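Local coordinates for protein lipolytic enzyme, G-D-S-L family (Bacteroides thetaiotaomicron, PDB 7BR2) that metabolises the drug diltiazem in a gut bacterium as an SGNH (GDSL-family) serine esterase, and may also act on lysophospholipids, at residues Met234-Asn239 and Ser252-Ile257; Glu303-Thr308 and Arg443-Arg448. All blocks are in the same frame, centred on the assembly; numbering follows the deposited sequence.

Contact 1: residues Met234-Asn239 and Ser252-Ile257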
ATOM      1  N   MET A 234       6.102 -22.483 -13.411  1.00 40.32           N
ATOM      2  CA  MET A 234       5.848 -23.783 -14.010  1.00 46.45           C
ATOM      3  C   MET A 234       6.696 -23.941 -15.268  1.00 48.22           C
ATOM      4  O   MET A 234       6.848 -23.003 -16.064  1.00 41.11           O
ATOM      5  CB  MET A 234       4.369 -23.981 -14.343  1.00 42.17           C
ATOM      6  CG  MET A 234       3.894 -23.113 -15.476  1.00 46.77           C
ATOM      7  SD  MET A 234       2.134 -22.804 -15.411  1.00 45.97           S
ATOM      8  CE  MET A 234       2.156 -21.075 -14.950  1.00 32.97           C
ATOM      9  N   GLU A 235       7.244 -25.141 -15.430  1.00 47.78           N
ATOM     10  CA  GLU A 235       8.029 -25.513 -16.595  1.00 49.94           C
ATOM     11  C   GLU A 235       7.533 -26.861 -17.079  1.00 48.86           C
ATOM     12  O   GLU A 235       7.602 -27.847 -16.332  1.00 50.17           O
ATOM     13  CB  GLU A 235       9.523 -25.595 -16.284  1.00 50.58           C
ATOM     14  CG  GLU A 235      10.392 -25.735 -17.529  1.00 51.03           C
ATOM     15  CD  GLU A 235      11.870 -25.908 -17.209  1.00 56.21           C
ATOM     16  OE1 GLU A 235      12.358 -25.341 -16.203  1.00 54.92           O
ATOM     17  OE2 GLU A 235      12.546 -26.624 -17.976  1.00 58.54           O
ATOM     18  N   ILE A 236       7.034 -26.886 -18.316  1.00 42.87           N
ATOM     19  CA  ILE A 236       6.538 -28.084 -18.981  1.00 52.60           C
ATOM     20  C   ILE A 236       7.441 -28.406 -20.166  1.00 55.65           C
ATOM     21  O   ILE A 236       7.654 -27.562 -21.047  1.00 49.83           O
ATOM     22  CB  ILE A 236       5.080 -27.910 -19.446  1.00 44.74           C
ATOM     23  CG1 ILE A 236       4.123 -27.832 -18.251  1.00 46.41           C
ATOM     24  CG2 ILE A 236       4.702 -29.000 -20.439  1.00 49.09           C
ATOM     25  CD1 ILE A 236       3.908 -26.447 -17.695  1.00 47.11           C
ATOM     26  N   ASN A 237       7.948 -29.635 -20.205  1.00 53.61           N
ATOM     27  CA  ASN A 237       8.640 -30.128 -21.387  1.00 58.30           C
ATOM     28  C   ASN A 237       7.636 -30.804 -22.311  1.00 54.68           C
ATOM     29  O   ASN A 237       7.011 -31.803 -21.939  1.00 55.92           O
ATOM     30  CB  ASN A 237       9.792 -31.059 -20.997  1.00 61.04           C
ATOM     31  CG  ASN A 237      10.510 -31.639 -22.209  1.00 60.32           C
ATOM     32  OD1 ASN A 237       9.927 -32.406 -22.975  1.00 57.18           O
ATOM     33  ND2 ASN A 237      11.743 -31.196 -22.441  1.00 60.35           N
ATOM     34  N   ALA A 238       7.505 -30.267 -23.525  1.00 54.33           N
ATOM     35  CA  ALA A 238       6.468 -30.745 -24.431  1.00 58.18           C
ATOM     36  C   ALA A 238       6.731 -32.165 -24.916  1.00 63.35           C
ATOM     37  O   ALA A 238       5.786 -32.940 -25.081  1.00 61.64           O
ATOM     38  CB  ALA A 238       6.330 -29.790 -25.617  1.00 55.87           C
ATOM     39  N   ASN A 239       7.995 -32.546 -25.096  1.00 62.41           N
ATOM     40  CA  ASN A 239       8.269 -33.879 -25.619  1.00 66.72           C
ATOM     41  C   ASN A 239       8.148 -34.973 -24.563  1.00 66.37           C
ATOM     42  O   ASN A 239       7.934 -36.136 -24.919  1.00 68.38           O
ATOM     43  CB  ASN A 239       9.667 -33.924 -26.235  1.00 61.61           C
ATOM     44  CG  ASN A 239       9.888 -32.834 -27.275  1.00 66.79           C
ATOM     45  OD1 ASN A 239      10.926 -32.172 -27.277  1.00 62.15           O
ATOM     46  ND2 ASN A 239       8.911 -32.647 -28.170  1.00 67.05           N
ATOM     47  N   SER A 252      -1.169 -30.686 -14.114  1.00 38.46           N
ATOM     48  CA  SER A 252      -1.668 -32.035 -14.352  1.00 37.62           C
ATOM     49  C   SER A 252      -2.335 -32.088 -15.721  1.00 41.77           C
ATOM     50  O   SER A 252      -2.444 -31.080 -16.420  1.00 41.13           O
ATOM     51  CB  SER A 252      -2.610 -32.488 -13.231  1.00 40.11           C
ATOM     52  OG  SER A 252      -3.803 -31.727 -13.207  1.00 39.88           O
ATOM     53  N   ASN A 253      -2.761 -33.288 -16.111  1.00 41.21           N
ATOM     54  CA  ASN A 253      -3.439 -33.525 -17.383  1.00 46.27           C
ATOM     55  C   ASN A 253      -2.713 -32.899 -18.577  1.00 45.97           C
ATOM     56  O   ASN A 253      -3.328 -32.330 -19.480  1.00 46.54           O
ATOM     57  CB  ASN A 253      -4.873 -32.998 -17.301  1.00 44.49           C
ATOM     58  CG  ASN A 253      -5.775 -33.580 -18.362  1.00 53.43           C
ATOM     59  OD1 ASN A 253      -5.373 -34.445 -19.134  1.00 59.54           O
ATOM     60  ND2 ASN A 253      -7.006 -33.099 -18.413  1.00 56.24           N
ATOM     61  N   ILE A 254      -1.393 -33.067 -18.616  1.00 45.51           N
ATOM     62  CA  ILE A 254      -0.633 -32.662 -19.788  1.00 39.66           C
ATOM     63  C   ILE A 254      -1.024 -33.560 -20.953  1.00 47.13           C
ATOM     64  O   ILE A 254      -0.924 -34.789 -20.872  1.00 49.16           O
ATOM     65  CB  ILE A 254       0.873 -32.724 -19.512  1.00 44.63           C
ATOM     66  CG1 ILE A 254       1.194 -31.992 -18.206  1.00 47.11           C
ATOM     67  CG2 ILE A 254       1.659 -32.168 -20.683  1.00 50.07           C
ATOM     68  CD1 ILE A 254       2.666 -31.874 -17.904  1.00 50.19           C
ATOM     69  N   LYS A 255      -1.485 -32.948 -22.039  1.00 48.43           N
ATOM     70  CA  LYS A 255      -1.930 -33.684 -23.208  1.00 51.19           C
ATOM     71  C   LYS A 255      -1.359 -33.025 -24.454  1.00 48.62           C
ATOM     72  O   LYS A 255      -1.178 -31.802 -24.504  1.00 51.71           O
ATOM     73  CB  LYS A 255      -3.456 -33.728 -23.275  1.00 49.74           C
ATOM     74  CG  LYS A 255      -4.073 -34.563 -22.170  1.00 51.52           C
ATOM     75  CD  LYS A 255      -3.696 -36.030 -22.287  1.00 57.45           C
ATOM     76  CE  LYS A 255      -4.321 -36.873 -21.167  1.00 61.45           C
ATOM     77  NZ  LYS A 255      -3.418 -37.984 -20.699  1.00 61.78           N
ATOM     78  N   LYS A 256      -1.085 -33.850 -25.460  1.00 51.40           N
ATOM     79  CA  LYS A 256      -0.572 -33.402 -26.750  1.00 49.61           C
ATOM     80  C   LYS A 256      -1.501 -33.899 -27.842  1.00 45.42           C
ATOM     81  O   LYS A 256      -1.805 -35.092 -27.907  1.00 50.98           O
ATOM     82  CB  LYS A 256       0.846 -33.898 -26.997  1.00 54.62           C
ATOM     83  CG  LYS A 256       1.824 -32.782 -27.235  1.00 58.13           C
ATOM     84  CD  LYS A 256       3.211 -33.196 -26.788  1.00 66.38           C
ATOM     85  CE  LYS A 256       4.163 -33.358 -27.967  1.00 65.30           C
ATOM     86  NZ  LYS A 256       5.157 -34.456 -27.753  1.00 65.60           N
ATOM     87  N   ILE A 257      -1.992 -32.980 -28.659  1.00 50.11           N
ATOM     88  CA  ILE A 257      -2.937 -33.288 -29.719  1.00 53.01           C
ATOM     89  C   ILE A 257      -2.378 -32.667 -31.000  1.00 58.66           C
ATOM     90  O   ILE A 257      -2.391 -31.440 -31.159  1.00 54.28           O
ATOM     91  CB  ILE A 257      -4.347 -32.761 -29.396  1.00 55.45           C
ATOM     92  CG1 ILE A 257      -4.883 -33.375 -28.095  1.00 57.17           C
ATOM     93  CG2 ILE A 257      -5.326 -33.060 -30.503  1.00 57.02           C
ATOM     94  CD1 ILE A 257      -5.830 -32.462 -27.297  1.00 60.12           C
TER
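Lys-256 supplies the polar part of this contact, its ammonium group donating a hydrogen bond from NZ to the backbone O of Ala-238 at 3.1 Å. NZ stands above the carbonyl plane, 43° out of it, at a C=O...NZ angle of 125°, so it does not use a lone pair in the plane. Bends at chi3 and chi4 lay the end of the lysine chain alongside the oxygen. NZ also passes 3.8 Å from CA of Asn-239. A methionine in place of Lys-256 would probably leave the Ala-238 carbonyl without this donor and the turn after the strand less firmly tied down. These two strands belong to facing sheets of a sandwich-like beta domain: 232-237 is an inner strand of the mixed sheet, 249-257 an edge strand of the antiparallel sheet. Apolar packing between the layers is light here. The extended chain of Ile-254 (chi2 -174°) carries CD1 to within 4.3 Å of CG1 of Ile-236, whose side chain also rests on Phe-263 of the neighbouring strand 260-267. At the end of the strand, Asn-237 OD1 accepts a hydrogen bond from Lys-240 N and a weak one from Asn-239 N.

Contact 2: residues Glu303-Thr308 and Arg443-Arg448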
ATOM      1  N   GLU A 303       4.426 -14.613 -12.605  1.00 38.12           N
ATOM      2  CA  GLU A 303       3.697 -15.870 -12.750  1.00 34.67           C
ATOM      3  C   GLU A 303       4.229 -16.520 -14.026  1.00 34.80           C
ATOM      4  O   GLU A 303       3.665 -16.371 -15.118  1.00 32.39           O
ATOM      5  CB  GLU A 303       2.169 -15.617 -12.812  1.00 29.07           C
ATOM      6  CG  GLU A 303       1.325 -16.879 -12.837  1.00 29.19           C
ATOM      7  CD  GLU A 303      -0.163 -16.612 -13.063  1.00 36.58           C
ATOM      8  OE1 GLU A 303      -0.554 -15.456 -13.354  1.00 31.47           O
ATOM      9  OE2 GLU A 303      -0.951 -17.577 -12.938  1.00 32.91           O
ATOM     10  N   LEU A 304       5.332 -17.253 -13.887  1.00 41.59           N
ATOM     11  CA  LEU A 304       6.146 -17.622 -15.041  1.00 41.71           C
ATOM     12  C   LEU A 304       5.643 -18.907 -15.687  1.00 35.76           C
ATOM     13  O   LEU A 304       5.491 -19.934 -15.017  1.00 39.05           O
ATOM     14  CB  LEU A 304       7.612 -17.771 -14.639  1.00 37.00           C
ATOM     15  CG  LEU A 304       8.563 -17.742 -15.842  1.00 41.53           C
ATOM     16  CD1 LEU A 304       8.640 -16.354 -16.495  1.00 38.16           C
ATOM     17  CD2 LEU A 304       9.952 -18.230 -15.449  1.00 43.50           C
ATOM     18  N   LEU A 305       5.386 -18.849 -16.990  1.00 35.37           N
ATOM     19  CA  LEU A 305       5.068 -20.037 -17.773  1.00 40.78           C
ATOM     20  C   LEU A 305       6.218 -20.333 -18.732  1.00 43.66           C
ATOM     21  O   LEU A 305       6.510 -19.534 -19.636  1.00 37.68           O
ATOM     22  CB  LEU A 305       3.752 -19.871 -18.530  1.00 33.75           C
ATOM     23  CG  LEU A 305       3.498 -20.948 -19.587  1.00 39.82           C
ATOM     24  CD1 LEU A 305       3.361 -22.330 -18.955  1.00 32.99           C
ATOM     25  CD2 LEU A 305       2.247 -20.607 -20.404  1.00 35.69           C
ATOM     26  N   LYS A 306       6.863 -21.480 -18.535  1.00 39.44           N
ATOM     27  CA  LYS A 306       7.970 -21.932 -19.367  1.00 47.68           C
ATOM     28  C   LYS A 306       7.588 -23.267 -19.984  1.00 46.82           C
ATOM     29  O   LYS A 306       7.331 -24.238 -19.262  1.00 43.25           O
ATOM     30  CB  LYS A 306       9.264 -22.068 -18.553  1.00 43.61           C
ATOM     31  CG  LYS A 306      10.514 -22.149 -19.415  1.00 45.07           C
ATOM     32  CD  LYS A 306      11.763 -22.417 -18.610  1.00 47.45           C
ATOM     33  CE  LYS A 306      12.220 -21.169 -17.879  1.00 47.54           C
ATOM     34  NZ  LYS A 306      13.068 -21.534 -16.717  1.00 52.34           N
ATOM     35  N   VAL A 307       7.598 -23.328 -21.312  1.00 45.12           N
ATOM     36  CA  VAL A 307       7.291 -24.544 -22.050  1.00 48.29           C
ATOM     37  C   VAL A 307       8.487 -24.781 -22.958  1.00 54.34           C
ATOM     38  O   VAL A 307       8.634 -24.126 -23.994  1.00 54.15           O
ATOM     39  CB  VAL A 307       6.002 -24.429 -22.866  1.00 44.65           C
ATOM     40  CG1 VAL A 307       5.655 -25.766 -23.512  1.00 45.03           C
ATOM     41  CG2 VAL A 307       4.872 -23.901 -21.999  1.00 42.64           C
ATOM     42  N   THR A 308       9.351 -25.706 -22.577  1.00 59.54           N
ATOM     43  CA  THR A 308      10.492 -26.079 -23.406  1.00 62.75           C
ATOM     44  C   THR A 308      10.090 -27.338 -24.151  1.00 59.59           C
ATOM     45  O   THR A 308       9.872 -28.375 -23.525  1.00 64.66           O
ATOM     46  CB  THR A 308      11.742 -26.344 -22.572  1.00 53.69           C
ATOM     47  OG1 THR A 308      11.519 -27.521 -21.795  1.00 57.46           O
ATOM     48  CG2 THR A 308      12.019 -25.182 -21.629  1.00 57.01           C
ATOM     49  N   ARG A 443      -7.282 -23.832 -14.107  1.00 33.90           N
ATOM     50  CA  ARG A 443      -7.326 -23.145 -15.393  1.00 36.75           C
ATOM     51  C   ARG A 443      -6.757 -24.040 -16.489  1.00 35.97           C
ATOM     52  O   ARG A 443      -5.684 -24.633 -16.329  1.00 36.94           O
ATOM     53  CB  ARG A 443      -6.545 -21.831 -15.333  1.00 32.84           C
ATOM     54  CG  ARG A 443      -7.010 -20.878 -14.255  1.00 37.21           C
ATOM     55  CD  ARG A 443      -8.421 -20.370 -14.533  1.00 34.48           C
ATOM     56  NE  ARG A 443      -8.829 -19.371 -13.552  1.00 35.54           N
ATOM     57  CZ  ARG A 443      -9.989 -18.720 -13.581  1.00 34.86           C
ATOM     58  NH1 ARG A 443     -10.865 -18.960 -14.552  1.00 34.20           N
ATOM     59  NH2 ARG A 443     -10.269 -17.827 -12.638  1.00 30.15           N
ATOM     60  N   LYS A 444      -7.453 -24.084 -17.617  1.00 34.23           N
ATOM     61  CA  LYS A 444      -7.071 -24.905 -18.758  1.00 41.20           C
ATOM     62  C   LYS A 444      -6.171 -24.099 -19.687  1.00 39.02           C
ATOM     63  O   LYS A 444      -6.638 -23.186 -20.373  1.00 38.27           O
ATOM     64  CB  LYS A 444      -8.334 -25.370 -19.471  1.00 42.78           C
ATOM     65  CG  LYS A 444      -8.118 -26.000 -20.813  1.00 44.50           C
ATOM     66  CD  LYS A 444      -7.642 -27.421 -20.766  1.00 49.76           C
ATOM     67  CE  LYS A 444      -7.301 -27.870 -22.195  1.00 53.91           C
ATOM     68  NZ  LYS A 444      -8.359 -27.490 -23.222  1.00 43.48           N
ATOM     69  N   ILE A 445      -4.885 -24.440 -19.723  1.00 37.64           N
ATOM     70  CA  ILE A 445      -3.903 -23.729 -20.535  1.00 39.08           C
ATOM     71  C   ILE A 445      -3.671 -24.505 -21.825  1.00 41.73           C
ATOM     72  O   ILE A 445      -3.461 -25.724 -21.795  1.00 37.66           O
ATOM     73  CB  ILE A 445      -2.593 -23.524 -19.758  1.00 34.52           C
ATOM     74  CG1 ILE A 445      -2.877 -22.685 -18.501  1.00 35.08           C
ATOM     75  CG2 ILE A 445      -1.549 -22.888 -20.654  1.00 34.57           C
ATOM     76  CD1 ILE A 445      -1.648 -22.273 -17.708  1.00 32.88           C
ATOM     77  N   VAL A 446      -3.690 -23.797 -22.955  1.00 42.99           N
ATOM     78  CA  VAL A 446      -3.556 -24.388 -24.280  1.00 36.46           C
ATOM     79  C   VAL A 446      -2.537 -23.578 -25.064  1.00 42.99           C
ATOM     80  O   VAL A 446      -2.598 -22.342 -25.082  1.00 35.79           O
ATOM     81  CB  VAL A 446      -4.901 -24.399 -25.034  1.00 37.16           C
ATOM     82  CG1 VAL A 446      -4.686 -24.708 -26.506  1.00 36.31           C
ATOM     83  CG2 VAL A 446      -5.887 -25.358 -24.393  1.00 39.33           C
ATOM     84  N   LEU A 447      -1.602 -24.272 -25.710  1.00 45.79           N
ATOM     85  CA  LEU A 447      -0.698 -23.677 -26.680  1.00 46.11           C
ATOM     86  C   LEU A 447      -1.026 -24.324 -28.013  1.00 47.95           C
ATOM     87  O   LEU A 447      -0.736 -25.511 -28.227  1.00 48.41           O
ATOM     88  CB  LEU A 447       0.766 -23.873 -26.293  1.00 43.72           C
ATOM     89  CG  LEU A 447       1.159 -23.029 -25.075  1.00 43.99           C
ATOM     90  CD1 LEU A 447       2.356 -23.612 -24.367  1.00 44.39           C
ATOM     91  CD2 LEU A 447       1.392 -21.575 -25.429  1.00 46.98           C
ATOM     92  N   ARG A 448      -1.645 -23.541 -28.885  1.00 45.01           N
ATOM     93  CA  ARG A 448      -2.129 -24.002 -30.176  1.00 51.81           C
ATOM     94  C   ARG A 448      -1.127 -23.526 -31.219  1.00 55.19           C
ATOM     95  O   ARG A 448      -0.842 -22.328 -31.293  1.00 53.18           O
ATOM     96  CB  ARG A 448      -3.511 -23.409 -30.452  1.00 52.52           C
ATOM     97  CG  ARG A 448      -4.058 -23.663 -31.840  1.00 52.80           C
ATOM     98  CD  ARG A 448      -5.385 -22.930 -32.067  1.00 60.22           C
ATOM     99  NE  ARG A 448      -6.430 -23.216 -31.083  1.00 69.09           N
ATOM    100  CZ  ARG A 448      -7.535 -22.485 -30.940  1.00 65.76           C
ATOM    101  NH1 ARG A 448      -7.723 -21.412 -31.699  1.00 68.99           N
ATOM    102  NH2 ARG A 448      -8.444 -22.811 -30.029  1.00 59.93           N
TER
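The strands 303-308 and 443-448 run in roughly the same direction in two separate layers, with CA atoms 10.1 Å apart at Leu-305 and Ile-445 and 9.3 Å apart at Val-307 and Leu-447. Contact between them is made by apolar side chains alone. Val-307 and Leu-447 reach toward each other tip to tip, the single methyl CD1 of Leu-447 coming to 3.5 Å from CG2 of Val-307. The same methyl lies 4.0 Å from CG1 of Val-307, so it settles against both branches of the valine. Leu-447 has CG anti to its carbonyl carbon (chi1 -71°), a torsion that helps carry CD1 toward the valine. The contact lies between the layers of what looks like a beta sandwich, the mixed sheet holding 303-308 facing the antiparallel sheet holding 443-449. The second pair is looser, Leu-305 CD2 standing 4.4 Å from CG2 of Ile-445. All four residues are buried, and neighbours fill in around them: Met-234 lies against Leu-305, Phe-263 and Tyr-265 against Ile-445, and Leu-316 against both Ile-445 and Leu-447. Glu-303 OE2 is hydrogen-bonded to Gln-345 NE2 and to Tyr-265 OH of the facing sheet.

From the N terminus, the chain completes strand 232-237, turns back through 242-247 and enters 249-257, where contact 1 closes a short loop of mostly strand residues. Strand 260-267 follows before contact 2 opens at 303-308; its much longer loop, largely helical, closes only at 443-449, near the C terminus. The two loops follow in series and neither enclose nor cross each other. Both contacts join the same pair of facing sheets. In the mixed sheet 232-237 and 303-308 are parallel neighbours, probably hydrogen-bonded from Ile-236 N to Lys-306 O (2.8 Å); in the antiparallel sheet 260-267 separates 249-257 from 443-449. The C-terminal strand is thus built into sheets begun some two hundred residues earlier.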